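Local coordinates for protein carbonic anhydrase (Coccomyxa sp. PA, PDB 3UCJ) that probably catalyses the reversible hydration of carbon dioxide to hydrogencarbonate, using one zinc ion per subunit, at residues A160-V165 / A210-D215. Sequence-based numbering, arbitrary orientation.
Sequences AQVFNV and ALLRAD
An apolar side-chain contact, away from the zinc site, packs helix 146-167 against the chain where it leaves helix 205-211 and turns into helix 216-220. Leu212, the first residue past helix 205-211 to abandon helical backbone angles, sends its two methyls to different residues of the long helix. Leu212 CD2 meets Val162 CG1 at 3.9 Å, while Leu212 CD1 lies 3.9 Å from Phe163 CD1, and the leucine crosses both side chains obliquely. Phe163 makes the largest single contribution to the contact. With CG anti to the backbone N (chi1 -178°), its ring reaches past Leu212 to Ala214, whose CB sits 3.7 Å from Phe163 CE1 and almost as close to CD1. Beyond the methyl, the backbone carbon Asp215 C approaches the ring edge in its plane, 4.0 Å from Phe163 CE1. Asp215 itself is the N-cap of the following helix, its OD2 accepting a hydrogen bond from Gln218 N. Val162 and Leu212 both also touch Ile202 of strand 194-202, so the buried side of the contact continues into packing against the sheet. An alanine in place of Phe163 would probably loosen the 212-215 linker against the helix, since the ring's contacts with Leu212 CD1, Ala214 CB and the Asp215 backbone would go. A polar tie lies alongside: Glu159 OE2, one turn before Phe163, accepts a hydrogen bond from Arg213 N. Between the two segments themselves the chemistry is purely van der Waals and hydrophobic, so here the fit of methyls and ring probably sets the spacing, with directional bonding left to the neighbouring Glu159-Arg213 pair.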
ATOM      1  N   ALA A 160       2.433 -18.136  10.752  1.00 27.46           N
ATOM      2  CA  ALA A 160       1.465 -17.072  10.593  1.00 27.28           C
ATOM      3  C   ALA A 160       1.258 -16.798   9.095  1.00 26.15           C
ATOM      4  O   ALA A 160       0.135 -16.480   8.707  1.00 27.66           O
ATOM      5  CB  ALA A 160       2.039 -15.788  11.242  1.00 27.78           C
ATOM      6  N   GLN A 161       2.330 -16.889   8.291  1.00 27.71           N
ATOM      7  CA  GLN A 161       2.206 -16.512   6.872  1.00 28.97           C
ATOM      8  C   GLN A 161       1.463 -17.644   6.162  1.00 28.29           C
ATOM      9  O   GLN A 161       0.667 -17.385   5.250  1.00 27.85           O
ATOM     10  CB  GLN A 161       3.550 -16.161   6.192  1.00 28.28           C
ATOM     11  CG  GLN A 161       4.308 -15.014   6.920  1.00 28.32           C
ATOM     12  CD  GLN A 161       3.416 -13.787   7.294  1.00 32.21           C
ATOM     13  OE1 GLN A 161       2.521 -13.382   6.506  1.00 28.04           O
ATOM     14  NE2 GLN A 161       3.648 -13.190   8.545  1.00 24.60           N
ATOM     15  N   VAL A 162       1.619 -18.868   6.643  1.00 27.76           N
ATOM     16  CA  VAL A 162       0.759 -19.956   6.100  1.00 27.14           C
ATOM     17  C   VAL A 162      -0.667 -19.701   6.389  1.00 27.26           C
ATOM     18  O   VAL A 162      -1.556 -19.851   5.472  1.00 27.92           O
ATOM     19  CB  VAL A 162       1.198 -21.373   6.631  1.00 28.79           C
ATOM     20  CG1 VAL A 162       0.081 -22.426   6.373  1.00 29.98           C
ATOM     21  CG2 VAL A 162       2.494 -21.725   5.985  1.00 28.67           C
ATOM     22  N   PHE A 163      -0.979 -19.275   7.622  1.00 26.76           N
ATOM     23  CA  PHE A 163      -2.374 -18.940   7.926  1.00 28.25           C
ATOM     24  C   PHE A 163      -2.879 -17.794   7.031  1.00 27.40           C
ATOM     25  O   PHE A 163      -4.035 -17.815   6.484  1.00 26.40           O
ATOM     26  CB  PHE A 163      -2.502 -18.507   9.445  1.00 29.09           C
ATOM     27  CG  PHE A 163      -3.914 -18.192   9.858  1.00 28.68           C
ATOM     28  CD1 PHE A 163      -4.664 -19.180  10.524  1.00 29.51           C
ATOM     29  CD2 PHE A 163      -4.481 -16.924   9.671  1.00 29.36           C
ATOM     30  CE1 PHE A 163      -5.957 -18.945  10.956  1.00 25.41           C
ATOM     31  CE2 PHE A 163      -5.853 -16.643  10.093  1.00 30.65           C
ATOM     32  CZ  PHE A 163      -6.597 -17.678  10.725  1.00 30.24           C
ATOM     33  N   ASN A 164      -2.019 -16.786   6.852  1.00 26.73           N
ATOM     34  CA  ASN A 164      -2.472 -15.656   6.010  1.00 25.88           C
ATOM     35  C   ASN A 164      -2.776 -16.099   4.555  1.00 25.00           C
ATOM     36  O   ASN A 164      -3.725 -15.615   3.960  1.00 25.57           O
ATOM     37  CB  ASN A 164      -1.390 -14.546   5.992  1.00 24.07           C
ATOM     38  CG  ASN A 164      -1.376 -13.801   7.346  1.00 25.90           C
ATOM     39  OD1 ASN A 164      -2.359 -13.891   8.067  1.00 27.99           O
ATOM     40  ND2 ASN A 164      -0.234 -13.227   7.752  1.00 26.53           N
ATOM     41  N   VAL A 165      -1.959 -16.992   4.027  1.00 25.80           N
ATOM     42  CA  VAL A 165      -2.184 -17.484   2.642  1.00 26.98           C
ATOM     43  C   VAL A 165      -3.544 -18.270   2.686  1.00 26.82           C
ATOM     44  O   VAL A 165      -4.453 -18.025   1.848  1.00 27.14           O
ATOM     45  CB  VAL A 165      -1.039 -18.362   2.183  1.00 26.83           C
ATOM     46  CG1 VAL A 165      -1.409 -19.243   0.871  1.00 26.89           C
ATOM     47  CG2 VAL A 165       0.265 -17.537   1.884  1.00 28.57           C
ATOM     48  N   ALA A 210      -6.908 -29.033  11.545  1.00 41.33           N
ATOM     49  CA  ALA A 210      -5.995 -30.013  12.130  1.00 41.21           C
ATOM     50  C   ALA A 210      -4.584 -29.506  12.312  1.00 41.94           C
ATOM     51  O   ALA A 210      -3.953 -29.915  13.266  1.00 40.21           O
ATOM     52  CB  ALA A 210      -5.925 -31.304  11.294  1.00 41.20           C
ATOM     53  N   LEU A 211      -4.055 -28.714  11.369  1.00 40.73           N
ATOM     54  CA  LEU A 211      -2.630 -28.401  11.354  1.00 40.06           C
ATOM     55  C   LEU A 211      -2.217 -27.002  11.783  1.00 39.45           C
ATOM     56  O   LEU A 211      -1.023 -26.786  12.075  1.00 38.63           O
ATOM     57  CB  LEU A 211      -1.976 -28.686   9.988  1.00 40.67           C
ATOM     58  CG  LEU A 211      -2.147 -30.110   9.431  1.00 41.55           C
ATOM     59  CD1 LEU A 211      -1.578 -30.115   8.016  1.00 39.58           C
ATOM     60  CD2 LEU A 211      -1.424 -31.106  10.333  1.00 43.84           C
ATOM     61  N   LEU A 212      -3.147 -26.053  11.786  1.00 39.40           N
ATOM     62  CA  LEU A 212      -2.830 -24.667  12.232  1.00 39.28           C
ATOM     63  C   LEU A 212      -3.260 -24.413  13.677  1.00 40.14           C
ATOM     64  O   LEU A 212      -4.349 -24.765  14.063  1.00 40.45           O
ATOM     65  CB  LEU A 212      -3.505 -23.630  11.277  1.00 38.41           C
ATOM     66  CG  LEU A 212      -3.029 -23.672   9.816  1.00 38.59           C
ATOM     67  CD1 LEU A 212      -3.843 -22.660   8.987  1.00 35.50           C
ATOM     68  CD2 LEU A 212      -1.497 -23.359   9.809  1.00 37.96           C
ATOM     69  N   ARG A 213      -2.404 -23.777  14.464  1.00 42.14           N
ATOM     70  CA  ARG A 213      -2.712 -23.402  15.852  1.00 43.71           C
ATOM     71  C   ARG A 213      -3.887 -22.449  15.891  1.00 43.31           C
ATOM     72  O   ARG A 213      -4.886 -22.691  16.568  1.00 41.77           O
ATOM     73  CB  ARG A 213      -1.517 -22.661  16.462  1.00 45.60           C
ATOM     74  CG  ARG A 213      -0.427 -23.497  17.183  1.00 54.59           C
ATOM     75  CD  ARG A 213       0.171 -22.670  18.385  1.00 66.35           C
ATOM     76  NE  ARG A 213      -0.877 -22.288  19.378  1.00 73.73           N
ATOM     77  CZ  ARG A 213      -0.799 -22.458  20.715  1.00 75.98           C
ATOM     78  NH1 ARG A 213       0.277 -22.995  21.274  1.00 74.36           N
ATOM     79  NH2 ARG A 213      -1.803 -22.092  21.509  1.00 76.92           N
ATOM     80  N   ALA A 214      -3.768 -21.331  15.153  1.00 40.98           N
ATOM     81  CA  ALA A 214      -4.876 -20.396  15.025  1.00 39.61           C
ATOM     82  C   ALA A 214      -6.091 -21.041  14.316  1.00 39.51           C
ATOM     83  O   ALA A 214      -5.924 -21.914  13.485  1.00 38.75           O
ATOM     84  CB  ALA A 214      -4.423 -19.122  14.286  1.00 39.20           C
ATOM     85  N   ASP A 215      -7.287 -20.592  14.658  1.00 37.24           N
ATOM     86  CA  ASP A 215      -8.537 -21.186  14.206  1.00 38.20           C
ATOM     87  C   ASP A 215      -9.052 -20.539  12.914  1.00 35.40           C
ATOM     88  O   ASP A 215      -9.747 -19.483  12.934  1.00 35.74           O
ATOM     89  CB  ASP A 215      -9.575 -21.043  15.345  1.00 38.35           C
ATOM     90  CG  ASP A 215     -10.912 -21.805  15.100  1.00 41.65           C
ATOM     91  OD1 ASP A 215     -11.670 -21.908  16.125  1.00 43.59           O
ATOM     92  OD2 ASP A 215     -11.277 -22.208  13.963  1.00 37.28           O
TER